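Local coordinates for capsular polysaccharide export system protein KpsC (Thermosulfurimonas dismutans, PDB 6MGB) that transfers Kdo in beta linkage, probably from CMP-Kdo, in building the conserved glycolipid on which Gram-negative bacterial capsules are carried, at residues 162-167 / 179-184; 121-126 / 288-293; 9-14 / 45-50; 269-274 / 281-286. One frame throughout, in Å; residues are numbered along the deposited sequence.

Interaction 1: 162-167 / 179-184; sequences IDQTYG and DTFREM. With C5P (cytidine-5'-monophosphate), chain D.
Asp163, in the loop leaving strand 158-162, and Phe181, in the first turn of helix 180-191, mark the nearest backbone approach, their CA atoms 8.0 Å apart, and side chains fill the interval. Phe181 presents the rim of its ring: CZ lies 3.5 Å from Gln164 OE1, with Gln164 CD in the ring plane and the amide turned 65° from it. Met184, extended to SD and then bent at chi3 (73°), brings its CE to 3.8 Å from Ile162 O. Asp163 OD1 approaches the Phe181 ring obliquely, yet its carboxylate is held by the backbone N-H groups of Leu214 and Ala215. Gln164 NE2 is likewise gripped by Asp168 and Ser246, which fixes the amide beside the ring. Behind this packing, C5P N4 donates to Asp163 O at 2.9 Å, and Ile162 CG2 sits 3.6 Å from that same C5P N4. A loop following a parallel strand and reading the cytosine amino group through a backbone carbonyl forms part of the CMP pocket of this GT-B glycosyltransferase.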
loop_
_atom_site.group_PDB
_atom_site.type_symbol
_atom_site.label_atom_id
_atom_site.label_comp_id
_atom_site.label_asym_id
_atom_site.label_seq_id
_atom_site.Cartn_x
_atom_site.Cartn_y
_atom_site.Cartn_z
ATOM N N ILE A 162 1.524 8.859 11.823
ATOM C CA ILE A 162 0.572 7.953 11.188
ATOM C C ILE A 162 0.493 6.682 12.022
ATOM O O ILE A 162 1.507 6.016 12.257
ATOM C CB ILE A 162 0.977 7.641 9.738
ATOM C CG1 ILE A 162 1.025 8.933 8.913
ATOM C CG2 ILE A 162 0.006 6.636 9.110
ATOM C CD1 ILE A 162 1.580 8.758 7.515
ATOM N N ASP A 163 -0.713 6.343 12.471
ATOM C CA ASP A 163 -0.931 5.092 13.180
ATOM C C ASP A 163 -1.372 4.021 12.188
ATOM O O ASP A 163 -1.866 4.316 11.098
ATOM C CB ASP A 163 -1.981 5.263 14.282
ATOM C CG ASP A 163 -1.932 4.148 15.316
ATOM O OD1 ASP A 163 -0.909 3.435 15.384
ATOM O OD2 ASP A 163 -2.919 3.981 16.067
ATOM N N GLN A 164 -1.180 2.763 12.577
ATOM C CA GLN A 164 -1.508 1.628 11.727
ATOM C C GLN A 164 -2.349 0.632 12.516
ATOM O O GLN A 164 -2.612 0.811 13.711
ATOM C CB GLN A 164 -0.233 0.981 11.175
ATOM C CG GLN A 164 0.444 1.830 10.114
ATOM C CD GLN A 164 1.828 1.332 9.754
ATOM O OE1 GLN A 164 2.830 1.987 10.040
ATOM N NE2 GLN A 164 1.891 0.168 9.119
ATOM N N THR A 165 -2.792 -0.419 11.830
ATOM C CA THR A 165 -3.636 -1.439 12.435
ATOM C C THR A 165 -2.775 -2.545 13.021
ATOM O O THR A 165 -1.795 -2.979 12.408
ATOM C CB THR A 165 -4.600 -2.038 11.407
ATOM O OG1 THR A 165 -3.855 -2.738 10.402
ATOM C CG2 THR A 165 -5.437 -0.951 10.752
ATOM N N TYR A 166 -3.147 -3.009 14.208
ATOM C CA TYR A 166 -2.404 -4.103 14.809
ATOM C C TYR A 166 -2.532 -5.352 13.945
ATOM O O TYR A 166 -3.611 -5.674 13.442
ATOM C CB TYR A 166 -2.896 -4.384 16.228
ATOM C CG TYR A 166 -1.980 -5.337 16.941
ATOM C CD1 TYR A 166 -0.940 -4.876 17.734
ATOM C CD2 TYR A 166 -2.124 -6.702 16.783
ATOM C CE1 TYR A 166 -0.088 -5.756 18.370
ATOM C CE2 TYR A 166 -1.278 -7.587 17.412
ATOM C CZ TYR A 166 -0.262 -7.111 18.200
ATOM O OH TYR A 166 0.572 -8.007 18.825
ATOM N N GLY A 167 -1.414 -6.053 13.771
ATOM C CA GLY A 167 -1.354 -7.193 12.884
ATOM C C GLY A 167 -0.927 -6.871 11.469
ATOM O O GLY A 167 -0.824 -7.788 10.646
ATOM N N ASP A 179 7.034 -2.043 19.167
ATOM C CA ASP A 179 7.665 -0.997 19.961
ATOM C C ASP A 179 8.269 0.111 19.107
ATOM O O ASP A 179 8.594 1.176 19.642
ATOM C CB ASP A 179 8.739 -1.612 20.863
ATOM C CG ASP A 179 8.987 -0.797 22.119
ATOM O OD1 ASP A 179 10.153 -0.434 22.377
ATOM O OD2 ASP A 179 8.011 -0.504 22.843
ATOM N N THR A 180 8.421 -0.109 17.797
ATOM C CA THR A 180 8.884 0.955 16.912
ATOM C C THR A 180 7.946 2.155 16.943
ATOM O O THR A 180 8.394 3.297 16.785
ATOM C CB THR A 180 9.013 0.422 15.484
ATOM O OG1 THR A 180 9.800 -0.775 15.492
ATOM C CG2 THR A 180 9.667 1.456 14.575
ATOM N N PHE A 181 6.648 1.923 17.146
ATOM C CA PHE A 181 5.701 3.032 17.196
ATOM C C PHE A 181 5.950 3.913 18.415
ATOM O O PHE A 181 5.814 5.141 18.340
ATOM C CB PHE A 181 4.274 2.490 17.187
ATOM C CG PHE A 181 3.839 1.976 15.848
ATOM C CD1 PHE A 181 4.091 0.666 15.477
ATOM C CD2 PHE A 181 3.191 2.810 14.952
ATOM C CE1 PHE A 181 3.698 0.195 14.238
ATOM C CE2 PHE A 181 2.796 2.346 13.713
ATOM C CZ PHE A 181 3.051 1.038 13.356
ATOM N N ARG A 182 6.313 3.310 19.549
ATOM C CA ARG A 182 6.663 4.103 20.724
ATOM C C ARG A 182 7.941 4.898 20.486
ATOM O O ARG A 182 8.024 6.075 20.855
ATOM C CB ARG A 182 6.811 3.203 21.951
ATOM C CG ARG A 182 7.105 3.961 23.235
ATOM C CD ARG A 182 6.972 3.065 24.457
ATOM N NE ARG A 182 7.922 1.955 24.446
ATOM C CZ ARG A 182 9.159 2.019 24.931
ATOM N NH1 ARG A 182 9.617 3.142 25.469
ATOM N NH2 ARG A 182 9.945 0.954 24.875
ATOM N N GLU A 183 8.948 4.273 19.871
ATOM C CA GLU A 183 10.168 5.000 19.534
ATOM C C GLU A 183 9.870 6.154 18.586
ATOM O O GLU A 183 10.411 7.254 18.743
ATOM C CB GLU A 183 11.184 4.042 18.910
ATOM C CG GLU A 183 12.539 4.669 18.622
ATOM C CD GLU A 183 13.505 3.695 17.978
ATOM O OE1 GLU A 183 13.044 2.691 17.393
ATOM O OE2 GLU A 183 14.729 3.930 18.057
ATOM N N MET A 184 9.008 5.920 17.594
ATOM C CA MET A 184 8.647 6.978 16.657
ATOM C C MET A 184 8.029 8.165 17.381
ATOM O O MET A 184 8.327 9.323 17.063
ATOM C CB MET A 184 7.677 6.436 15.607
ATOM C CG MET A 184 7.274 7.447 14.551
ATOM S SD MET A 184 6.203 6.736 13.289
ATOM C CE MET A 184 4.674 6.568 14.201
HETATM O O3P C5P D . -0.833 0.940 4.753
HETATM P P C5P D . -2.023 1.247 5.632
HETATM O O1P C5P D . -1.520 1.746 6.983
HETATM O O2P C5P D . -3.047 0.154 5.869
HETATM O "O5'" C5P D . -2.764 2.469 4.936
HETATM C "C5'" C5P D . -3.704 2.271 3.891
HETATM C "C4'" C5P D . -4.351 3.575 3.502
HETATM O "O4'" C5P D . -5.274 3.977 4.547
HETATM C "C3'" C5P D . -3.402 4.758 3.365
HETATM O "O3'" C5P D . -2.785 4.818 2.091
HETATM C "C2'" C5P D . -4.300 5.953 3.657
HETATM O "O2'" C5P D . -5.055 6.322 2.512
HETATM C "C1'" C5P D . -5.248 5.379 4.711
HETATM N N1 C5P D . -4.793 5.679 6.090
HETATM C C2 C5P D . -5.424 6.789 6.872
HETATM N N3 C5P D . -4.953 7.084 8.271
HETATM C C4 C5P D . -3.888 6.291 8.877
HETATM C C5 C5P D . -3.260 5.186 8.098
HETATM C C6 C5P D . -3.731 4.892 6.700
HETATM O O2 C5P D . -6.287 7.435 6.388
HETATM N N4 C5P D . -3.429 6.578 10.233
#

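Interaction 2: 121-126 / 288-293; sequences ELMDQA and TLLELF
Met123 and Leu290 make the main apolar contact between helices 120-135 and 289-299. Bent at chi2 and chi3 (-57° and -65°), the Met123 side chain brings CE to 3.5 Å from Leu290 CD2, and the same methyl lies 3.8 Å from Glu291 CG. The other Leu290 branch, CD1, rests 3.9 Å from Ala126 CB. The two short helical segments run nearly perpendicular, at 94° with axes 9.7 Å apart, a crossed helix pair in which the small Ala126 admits leucine and phenylalanine from the partner. An alanine in place of Leu290 would probably open a gap between the helices, leaving Met123 CE without its main neighbour and freer to turn. Among contacts with polar atoms, Phe293 CE2 approaches Ala126 O obliquely at 3.4 Å. Hydrogen bonding within 288-293 forms a capping box at the helix start: Glu291 N donates to Thr288 OG1 at 3.1 Å, while Thr288 N meets Glu291 OE1 from above the carboxylate plane at 3.2 Å.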
loop_
_atom_site.group_PDB
_atom_site.type_symbol
_atom_site.label_atom_id
_atom_site.label_comp_id
_atom_site.label_asym_id
_atom_site.label_seq_id
_atom_site.Cartn_x
_atom_site.Cartn_y
_atom_site.Cartn_z
ATOM N N GLU A 121 7.104 8.129 -22.895
ATOM C CA GLU A 121 5.659 7.944 -22.954
ATOM C C GLU A 121 5.098 7.538 -21.596
ATOM O O GLU A 121 4.075 8.077 -21.156
ATOM C CB GLU A 121 5.322 6.900 -24.021
ATOM C CG GLU A 121 3.955 7.064 -24.664
ATOM C CD GLU A 121 2.964 6.014 -24.208
ATOM O OE1 GLU A 121 1.853 6.390 -23.780
ATOM O OE2 GLU A 121 3.298 4.812 -24.277
ATOM N N LEU A 122 5.751 6.597 -20.912
ATOM C CA LEU A 122 5.271 6.189 -19.596
ATOM C C LEU A 122 5.372 7.338 -18.601
ATOM O O LEU A 122 4.435 7.598 -17.838
ATOM C CB LEU A 122 6.057 4.979 -19.087
ATOM C CG LEU A 122 5.643 4.528 -17.680
ATOM C CD1 LEU A 122 4.269 3.876 -17.705
ATOM C CD2 LEU A 122 6.674 3.604 -17.076
ATOM N N MET A 123 6.513 8.028 -18.582
ATOM C CA MET A 123 6.698 9.108 -17.623
ATOM C C MET A 123 5.691 10.229 -17.849
ATOM O O MET A 123 5.288 10.900 -16.892
ATOM C CB MET A 123 8.128 9.639 -17.703
ATOM C CG MET A 123 9.194 8.582 -17.430
ATOM S SD MET A 123 9.008 7.765 -15.828
ATOM C CE MET A 123 9.284 9.133 -14.712
ATOM N N ASP A 124 5.269 10.443 -19.098
ATOM C CA ASP A 124 4.194 11.398 -19.349
ATOM C C ASP A 124 2.886 10.919 -18.736
ATOM O O ASP A 124 2.171 11.700 -18.096
ATOM C CB ASP A 124 4.025 11.632 -20.851
ATOM C CG ASP A 124 5.161 12.438 -21.450
ATOM O OD1 ASP A 124 5.530 12.173 -22.613
ATOM O OD2 ASP A 124 5.695 13.327 -20.753
ATOM N N GLN A 125 2.555 9.637 -18.917
ATOM C CA GLN A 125 1.379 9.083 -18.256
ATOM C C GLN A 125 1.470 9.254 -16.746
ATOM O O GLN A 125 0.490 9.639 -16.097
ATOM C CB GLN A 125 1.218 7.604 -18.611
ATOM C CG GLN A 125 0.872 7.339 -20.065
ATOM C CD GLN A 125 0.602 5.870 -20.335
ATOM O OE1 GLN A 125 0.714 5.033 -19.440
ATOM N NE2 GLN A 125 0.241 5.552 -21.573
ATOM N N ALA A 126 2.642 8.974 -16.168
ATOM C CA ALA A 126 2.800 9.088 -14.721
ATOM C C ALA A 126 2.539 10.513 -14.248
ATOM O O ALA A 126 1.870 10.724 -13.230
ATOM C CB ALA A 126 4.199 8.631 -14.310
ATOM N N THR A 288 13.589 9.046 -8.404
ATOM C CA THR A 288 12.776 10.232 -8.196
ATOM C C THR A 288 11.369 9.829 -7.771
ATOM O O THR A 288 10.943 8.683 -7.939
ATOM C CB THR A 288 12.694 11.072 -9.472
ATOM O OG1 THR A 288 11.949 10.357 -10.466
ATOM C CG2 THR A 288 14.085 11.390 -10.010
ATOM N N LEU A 289 10.638 10.798 -7.217
ATOM C CA LEU A 289 9.256 10.542 -6.831
ATOM C C LEU A 289 8.438 10.094 -8.035
ATOM O O LEU A 289 7.676 9.123 -7.958
ATOM C CB LEU A 289 8.650 11.795 -6.196
ATOM C CG LEU A 289 7.241 11.699 -5.586
ATOM C CD1 LEU A 289 6.137 11.787 -6.640
ATOM C CD2 LEU A 289 7.076 10.430 -4.755
ATOM N N LEU A 290 8.592 10.787 -9.164
ATOM C CA LEU A 290 7.836 10.420 -10.356
ATOM C C LEU A 290 8.161 8.998 -10.795
ATOM O O LEU A 290 7.263 8.236 -11.170
ATOM C CB LEU A 290 8.123 11.412 -11.483
ATOM C CG LEU A 290 7.233 11.281 -12.721
ATOM C CD1 LEU A 290 5.785 11.600 -12.382
ATOM C CD2 LEU A 290 7.731 12.186 -13.835
ATOM N N GLU A 291 9.438 8.615 -10.744
ATOM C CA GLU A 291 9.816 7.260 -11.135
ATOM C C GLU A 291 9.239 6.232 -10.172
ATOM O O GLU A 291 8.702 5.204 -10.600
ATOM C CB GLU A 291 11.338 7.136 -11.202
ATOM C CG GLU A 291 11.969 7.858 -12.383
ATOM C CD GLU A 291 13.486 7.840 -12.336
ATOM O OE1 GLU A 291 14.048 7.624 -11.242
ATOM O OE2 GLU A 291 14.114 8.041 -13.395
ATOM N N LEU A 292 9.340 6.494 -8.868
ATOM C CA LEU A 292 8.769 5.590 -7.877
ATOM C C LEU A 292 7.264 5.451 -8.075
ATOM O O LEU A 292 6.720 4.343 -8.052
ATOM C CB LEU A 292 9.089 6.105 -6.474
ATOM C CG LEU A 292 8.524 5.336 -5.281
ATOM C CD1 LEU A 292 8.836 3.855 -5.375
ATOM C CD2 LEU A 292 9.091 5.916 -3.998
ATOM N N PHE A 293 6.579 6.576 -8.282
ATOM C CA PHE A 293 5.139 6.543 -8.511
ATOM C C PHE A 293 4.793 5.769 -9.777
ATOM O O PHE A 293 3.837 4.985 -9.792
ATOM C CB PHE A 293 4.603 7.973 -8.587
ATOM C CG PHE A 293 3.174 8.066 -9.036
ATOM C CD1 PHE A 293 2.138 7.889 -8.137
ATOM C CD2 PHE A 293 2.869 8.338 -10.361
ATOM C CE1 PHE A 293 0.825 7.976 -8.551
ATOM C CE2 PHE A 293 1.556 8.428 -10.779
ATOM C CZ PHE A 293 0.533 8.245 -9.875
#

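Interaction 3: 9-14 / 45-50; sequences MPVGVF and AVAGWG
Gly12 and Val46 pair in parallel between strands 11-13 and 45-49, neighbours in the seven-stranded mixed sheet that begins with the first strands of the chain and is completed by strands 302-305 and 310-312; their CA atoms are 4.4 Å apart. This is the tight part of the contact. Gly12 N donates to Ala45 O at 2.9 Å, and Ala47 N returns a bond to Gly12 O at 2.8 Å that arrives nearly along the C=O axis, so the glycine is gripped on both its N-H and its carbonyl. On the sheet face that carries Val11 and Ala47, Val11 CG1, anti to the backbone N (chi1 175°), comes to 3.8 Å from Ala47 CB. The face that carries Val46 meets helix 53-65. There Val46 CG1 approaches Phe14 CE2 at 3.6 Å, in the plane of the ring and at its edge, and Phe14 also packs against Ala58 and Trp65 of that helix. The short strand segments cross at 39°, and toward Phe14 the pairing is looser. Val13 CA lies 5.4 Å from Ala47 CA, and a water takes over where a direct backbone bond might have formed. It accepts from Phe14 N at 2.8 Å and donates to Ala47 O.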
loop_
_atom_site.group_PDB
_atom_site.type_symbol
_atom_site.label_atom_id
_atom_site.label_comp_id
_atom_site.label_asym_id
_atom_site.label_seq_id
_atom_site.Cartn_x
_atom_site.Cartn_y
_atom_site.Cartn_z
ATOM N N MET A 9 -3.438 -23.773 -18.167
ATOM C CA MET A 9 -2.989 -24.247 -16.866
ATOM C C MET A 9 -3.395 -23.233 -15.803
ATOM O O MET A 9 -2.826 -22.131 -15.766
ATOM C CB MET A 9 -1.480 -24.449 -16.871
ATOM C CG MET A 9 -1.018 -25.412 -17.957
ATOM S SD MET A 9 0.753 -25.746 -17.960
ATOM C CE MET A 9 0.918 -26.722 -16.472
ATOM N N PRO A 10 -4.352 -23.543 -14.935
ATOM C CA PRO A 10 -4.888 -22.542 -14.006
ATOM C C PRO A 10 -3.961 -22.297 -12.819
ATOM O O PRO A 10 -2.925 -22.940 -12.652
ATOM C CB PRO A 10 -6.212 -23.167 -13.557
ATOM C CG PRO A 10 -5.972 -24.633 -13.650
ATOM C CD PRO A 10 -5.091 -24.818 -14.849
ATOM N N VAL A 11 -4.365 -21.340 -11.982
ATOM C CA VAL A 11 -3.671 -21.009 -10.741
ATOM C C VAL A 11 -4.411 -21.665 -9.585
ATOM O O VAL A 11 -5.635 -21.528 -9.462
ATOM C CB VAL A 11 -3.584 -19.486 -10.540
ATOM C CG1 VAL A 11 -2.973 -19.150 -9.180
ATOM C CG2 VAL A 11 -2.780 -18.845 -11.662
ATOM N N GLY A 12 -3.677 -22.368 -8.728
ATOM C CA GLY A 12 -4.274 -23.015 -7.575
ATOM C C GLY A 12 -4.374 -22.067 -6.391
ATOM O O GLY A 12 -3.469 -21.277 -6.128
ATOM N N VAL A 13 -5.499 -22.153 -5.683
ATOM C CA VAL A 13 -5.696 -21.432 -4.434
ATOM C C VAL A 13 -6.208 -22.418 -3.396
ATOM O O VAL A 13 -6.798 -23.451 -3.719
ATOM C CB VAL A 13 -6.671 -20.239 -4.576
ATOM C CG1 VAL A 13 -6.144 -19.242 -5.599
ATOM C CG2 VAL A 13 -8.066 -20.718 -4.957
ATOM N N PHE A 14 -5.965 -22.087 -2.129
ATOM C CA PHE A 14 -6.367 -22.932 -1.012
ATOM C C PHE A 14 -7.322 -22.206 -0.074
ATOM O O PHE A 14 -7.404 -22.538 1.113
ATOM C CB PHE A 14 -5.127 -23.432 -0.273
ATOM C CG PHE A 14 -4.305 -24.385 -1.087
ATOM C CD1 PHE A 14 -4.445 -25.752 -0.926
ATOM C CD2 PHE A 14 -3.419 -23.915 -2.043
ATOM C CE1 PHE A 14 -3.701 -26.633 -1.684
ATOM C CE2 PHE A 14 -2.673 -24.791 -2.807
ATOM C CZ PHE A 14 -2.817 -26.151 -2.629
ATOM N N ALA A 45 0.721 -22.017 -11.401
ATOM C CA ALA A 45 1.147 -21.305 -10.202
ATOM C C ALA A 45 0.171 -21.630 -9.077
ATOM O O ALA A 45 -0.855 -22.286 -9.278
ATOM C CB ALA A 45 1.212 -19.786 -10.404
ATOM N N VAL A 46 0.528 -21.170 -7.884
ATOM C CA VAL A 46 -0.345 -21.172 -6.717
ATOM C C VAL A 46 -0.363 -19.752 -6.168
ATOM O O VAL A 46 0.627 -19.021 -6.275
ATOM C CB VAL A 46 0.131 -22.173 -5.640
ATOM C CG1 VAL A 46 -0.812 -22.178 -4.446
ATOM C CG2 VAL A 46 0.262 -23.572 -6.221
ATOM N N ALA A 47 -1.482 -19.363 -5.566
ATOM C CA ALA A 47 -1.637 -18.002 -5.072
ATOM C C ALA A 47 -2.250 -18.013 -3.681
ATOM O O ALA A 47 -2.962 -18.947 -3.304
ATOM C CB ALA A 47 -2.510 -17.160 -6.014
ATOM N N GLY A 48 -1.965 -16.952 -2.923
ATOM C CA GLY A 48 -2.528 -16.779 -1.599
ATOM C C GLY A 48 -2.616 -15.307 -1.258
ATOM O O GLY A 48 -2.047 -14.452 -1.941
ATOM N N TRP A 49 -3.338 -15.022 -0.174
ATOM C CA TRP A 49 -3.659 -13.656 0.229
ATOM C C TRP A 49 -3.019 -13.372 1.581
ATOM O O TRP A 49 -3.448 -13.918 2.603
ATOM C CB TRP A 49 -5.171 -13.452 0.296
ATOM C CG TRP A 49 -5.571 -12.018 0.426
ATOM C CD1 TRP A 49 -5.535 -11.255 1.556
ATOM C CD2 TRP A 49 -6.071 -11.173 -0.615
ATOM N NE1 TRP A 49 -5.981 -9.984 1.281
ATOM C CE2 TRP A 49 -6.317 -9.909 -0.045
ATOM C CE3 TRP A 49 -6.334 -11.364 -1.975
ATOM C CZ2 TRP A 49 -6.814 -8.840 -0.787
ATOM C CZ3 TRP A 49 -6.829 -10.301 -2.710
ATOM C CH2 TRP A 49 -7.063 -9.055 -2.115
ATOM N N GLY A 50 -2.005 -12.511 1.587
ATOM C CA GLY A 50 -1.367 -12.144 2.833
ATOM C C GLY A 50 -0.647 -13.321 3.469
ATOM O O GLY A 50 -0.088 -14.192 2.793
HETATM O O HOH W 1 -4.640 -19.705 -1.309
#

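Interaction 4: 269-274 / 281-286; sequences AGWGLT and ERRKRR
Trp271 and Arg283 cross at about a right angle where two loops meet, one leading into the edge strand 275-276 of the parallel CMP-binding sheet and the other running on from it toward helix 289-299. The extended arginine chain lies over one face of the indole: its CB stands 4.0 Å from the centroid of the Trp271 six-membered ring, a CH-pi contact, and its CD is 3.5 Å from Trp271 CZ2. The guanidinium plane lies within 5° of the indole plane. Arg283 NH1 donates to Ala269 O at 2.8 Å from above the carbonyl plane, while Pro266 O and Glu109 supply further partners to the same group. An alanine in place of Arg283 would probably uncover the indole face under CG and CD, leave Ala269 O without this donor and leave Glu109 with Arg282 as its remaining arginine partner. Arg286 folds back by bends at chi2 and chi3 (-65° and 72°), laying one guanidinium face over Trp271 C, and its NH2 reaches Gly270 O at 2.7 Å. A water lies within hydrogen-bonding distance of both Gly270 O and Arg283 O. At its edge the indole meets a backbone carbonyl in the ring plane: Arg285 O, buried here with no polar partner in the model, lies 3.1 Å from Trp271 CE3.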
loop_
_atom_site.group_PDB
_atom_site.type_symbol
_atom_site.label_atom_id
_atom_site.label_comp_id
_atom_site.label_asym_id
_atom_site.label_seq_id
_atom_site.Cartn_x
_atom_site.Cartn_y
_atom_site.Cartn_z
ATOM N N ALA A 269 10.525 3.232 0.889
ATOM C CA ALA A 269 11.706 3.656 1.623
ATOM C C ALA A 269 12.965 3.064 0.996
ATOM O O ALA A 269 12.919 2.073 0.264
ATOM C CB ALA A 269 11.606 3.235 3.089
ATOM N N GLY A 270 14.099 3.695 1.291
ATOM C CA GLY A 270 15.384 3.203 0.837
ATOM C C GLY A 270 15.746 3.550 -0.588
ATOM O O GLY A 270 16.710 2.984 -1.118
ATOM N N TRP A 271 15.017 4.465 -1.226
ATOM C CA TRP A 271 15.298 4.878 -2.594
ATOM C C TRP A 271 15.853 6.295 -2.673
ATOM O O TRP A 271 16.043 6.816 -3.779
ATOM C CB TRP A 271 14.031 4.759 -3.445
ATOM C CG TRP A 271 13.439 3.386 -3.418
ATOM C CD1 TRP A 271 12.298 2.997 -2.781
ATOM C CD2 TRP A 271 13.967 2.212 -4.047
ATOM N NE1 TRP A 271 12.080 1.655 -2.977
ATOM C CE2 TRP A 271 13.093 1.149 -3.749
ATOM C CE3 TRP A 271 15.096 1.957 -4.833
ATOM C CZ2 TRP A 271 13.309 -0.146 -4.212
ATOM C CZ3 TRP A 271 15.307 0.672 -5.292
ATOM C CH2 TRP A 271 14.420 -0.365 -4.980
ATOM N N GLY A 272 16.122 6.925 -1.530
ATOM C CA GLY A 272 16.667 8.266 -1.490
ATOM C C GLY A 272 15.645 9.370 -1.323
ATOM O O GLY A 272 16.026 10.546 -1.334
ATOM N N LEU A 273 14.366 9.033 -1.162
ATOM C CA LEU A 273 13.306 10.025 -1.044
ATOM C C LEU A 273 12.806 10.203 0.384
ATOM O O LEU A 273 12.007 11.112 0.634
ATOM C CB LEU A 273 12.126 9.638 -1.945
ATOM C CG LEU A 273 12.433 9.570 -3.442
ATOM C CD1 LEU A 273 11.252 8.994 -4.205
ATOM C CD2 LEU A 273 12.792 10.948 -3.979
ATOM N N THR A 274 13.258 9.370 1.316
ATOM C CA THR A 274 12.765 9.374 2.683
ATOM C C THR A 274 13.932 9.457 3.654
ATOM O O THR A 274 15.078 9.160 3.310
ATOM C CB THR A 274 11.944 8.113 2.980
ATOM O OG1 THR A 274 12.680 6.959 2.554
ATOM C CG2 THR A 274 10.605 8.156 2.259
ATOM N N GLU A 281 20.311 -2.805 2.092
ATOM C CA GLU A 281 21.432 -2.769 1.161
ATOM C C GLU A 281 21.052 -3.274 -0.225
ATOM O O GLU A 281 21.703 -2.903 -1.208
ATOM C CB GLU A 281 22.595 -3.600 1.705
ATOM C CG GLU A 281 22.968 -3.296 3.150
ATOM C CD GLU A 281 23.202 -1.819 3.401
ATOM O OE1 GLU A 281 22.979 -1.368 4.544
ATOM O OE2 GLU A 281 23.606 -1.110 2.457
ATOM N N ARG A 282 20.020 -4.112 -0.325
ATOM C CA ARG A 282 19.604 -4.641 -1.617
ATOM C C ARG A 282 19.032 -3.561 -2.526
ATOM O O ARG A 282 19.015 -3.741 -3.749
ATOM C CB ARG A 282 18.574 -5.749 -1.406
ATOM C CG ARG A 282 18.416 -6.693 -2.580
ATOM C CD ARG A 282 17.387 -7.771 -2.281
ATOM N NE ARG A 282 16.182 -7.204 -1.679
ATOM C CZ ARG A 282 15.859 -7.281 -0.389
ATOM N NH1 ARG A 282 16.631 -7.927 0.479
ATOM N NH2 ARG A 282 14.742 -6.710 0.037
ATOM N N ARG A 283 18.568 -2.448 -1.961
ATOM C CA ARG A 283 18.032 -1.336 -2.740
ATOM C C ARG A 283 19.161 -0.343 -2.992
ATOM O O ARG A 283 19.613 0.345 -2.070
ATOM C CB ARG A 283 16.861 -0.685 -2.009
ATOM C CG ARG A 283 15.691 -1.630 -1.814
ATOM C CD ARG A 283 14.550 -1.007 -1.026
ATOM N NE ARG A 283 13.507 -1.996 -0.768
ATOM C CZ ARG A 283 12.399 -1.766 -0.070
ATOM N NH1 ARG A 283 12.165 -0.569 0.453
ATOM N NH2 ARG A 283 11.523 -2.746 0.108
ATOM N N LYS A 284 19.619 -0.274 -4.238
ATOM C CA LYS A 284 20.803 0.499 -4.595
ATOM C C LYS A 284 20.507 1.695 -5.485
ATOM O O LYS A 284 21.112 2.754 -5.304
ATOM C CB LYS A 284 21.821 -0.409 -5.291
ATOM C CG LYS A 284 22.198 -1.632 -4.469
ATOM C CD LYS A 284 23.486 -2.271 -4.959
ATOM C CE LYS A 284 24.000 -3.304 -3.966
ATOM N NZ LYS A 284 23.054 -4.440 -3.786
ATOM N N ARG A 285 19.592 1.559 -6.439
ATOM C CA ARG A 285 19.316 2.630 -7.385
ATOM C C ARG A 285 18.498 3.732 -6.726
ATOM O O ARG A 285 17.478 3.462 -6.086
ATOM C CB ARG A 285 18.575 2.084 -8.602
ATOM C CG ARG A 285 18.308 3.125 -9.673
ATOM C CD ARG A 285 18.307 2.501 -11.052
ATOM N NE ARG A 285 18.005 3.481 -12.091
ATOM C CZ ARG A 285 17.801 3.181 -13.368
ATOM N NH1 ARG A 285 17.532 4.146 -14.237
ATOM N NH2 ARG A 285 17.862 1.921 -13.780
ATOM N N ARG A 286 18.952 4.973 -6.881
ATOM C CA ARG A 286 18.189 6.124 -6.421
ATOM C C ARG A 286 17.083 6.430 -7.421
ATOM O O ARG A 286 17.286 6.346 -8.636
ATOM C CB ARG A 286 19.096 7.344 -6.256
ATOM C CG ARG A 286 20.412 7.081 -5.530
ATOM C CD ARG A 286 20.199 6.687 -4.078
ATOM N NE ARG A 286 19.653 5.340 -3.943
ATOM C CZ ARG A 286 19.189 4.828 -2.808
ATOM N NH1 ARG A 286 19.196 5.550 -1.695
ATOM N NH2 ARG A 286 18.711 3.591 -2.788
HETATM O O HOH W 2 18.882 1.783 0.110
#

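Along the chain interaction 3 comes first, in the mixed sheet, which also takes in strands 302-305 and 310-312. Interaction 2 joins segments 162 residues apart, and both interaction 1 and interaction 4 fall between them in sequence. Interactions 2 and 4 are in contact, with centres about 17 Å apart: Leu273 CD1 lies 3.6 Å from Leu289 N. Interaction 1 lies apart, its centre about 30 Å from that of interaction 2 and about 31 Å from that of interaction 3. Interactions 1 and 4 both border the parallel sheet, through strands 158-162 and 275-276, but only interaction 1 lines the CMP pocket; interactions 2 to 4 join loops, helices and sheet strands away from the nucleotide.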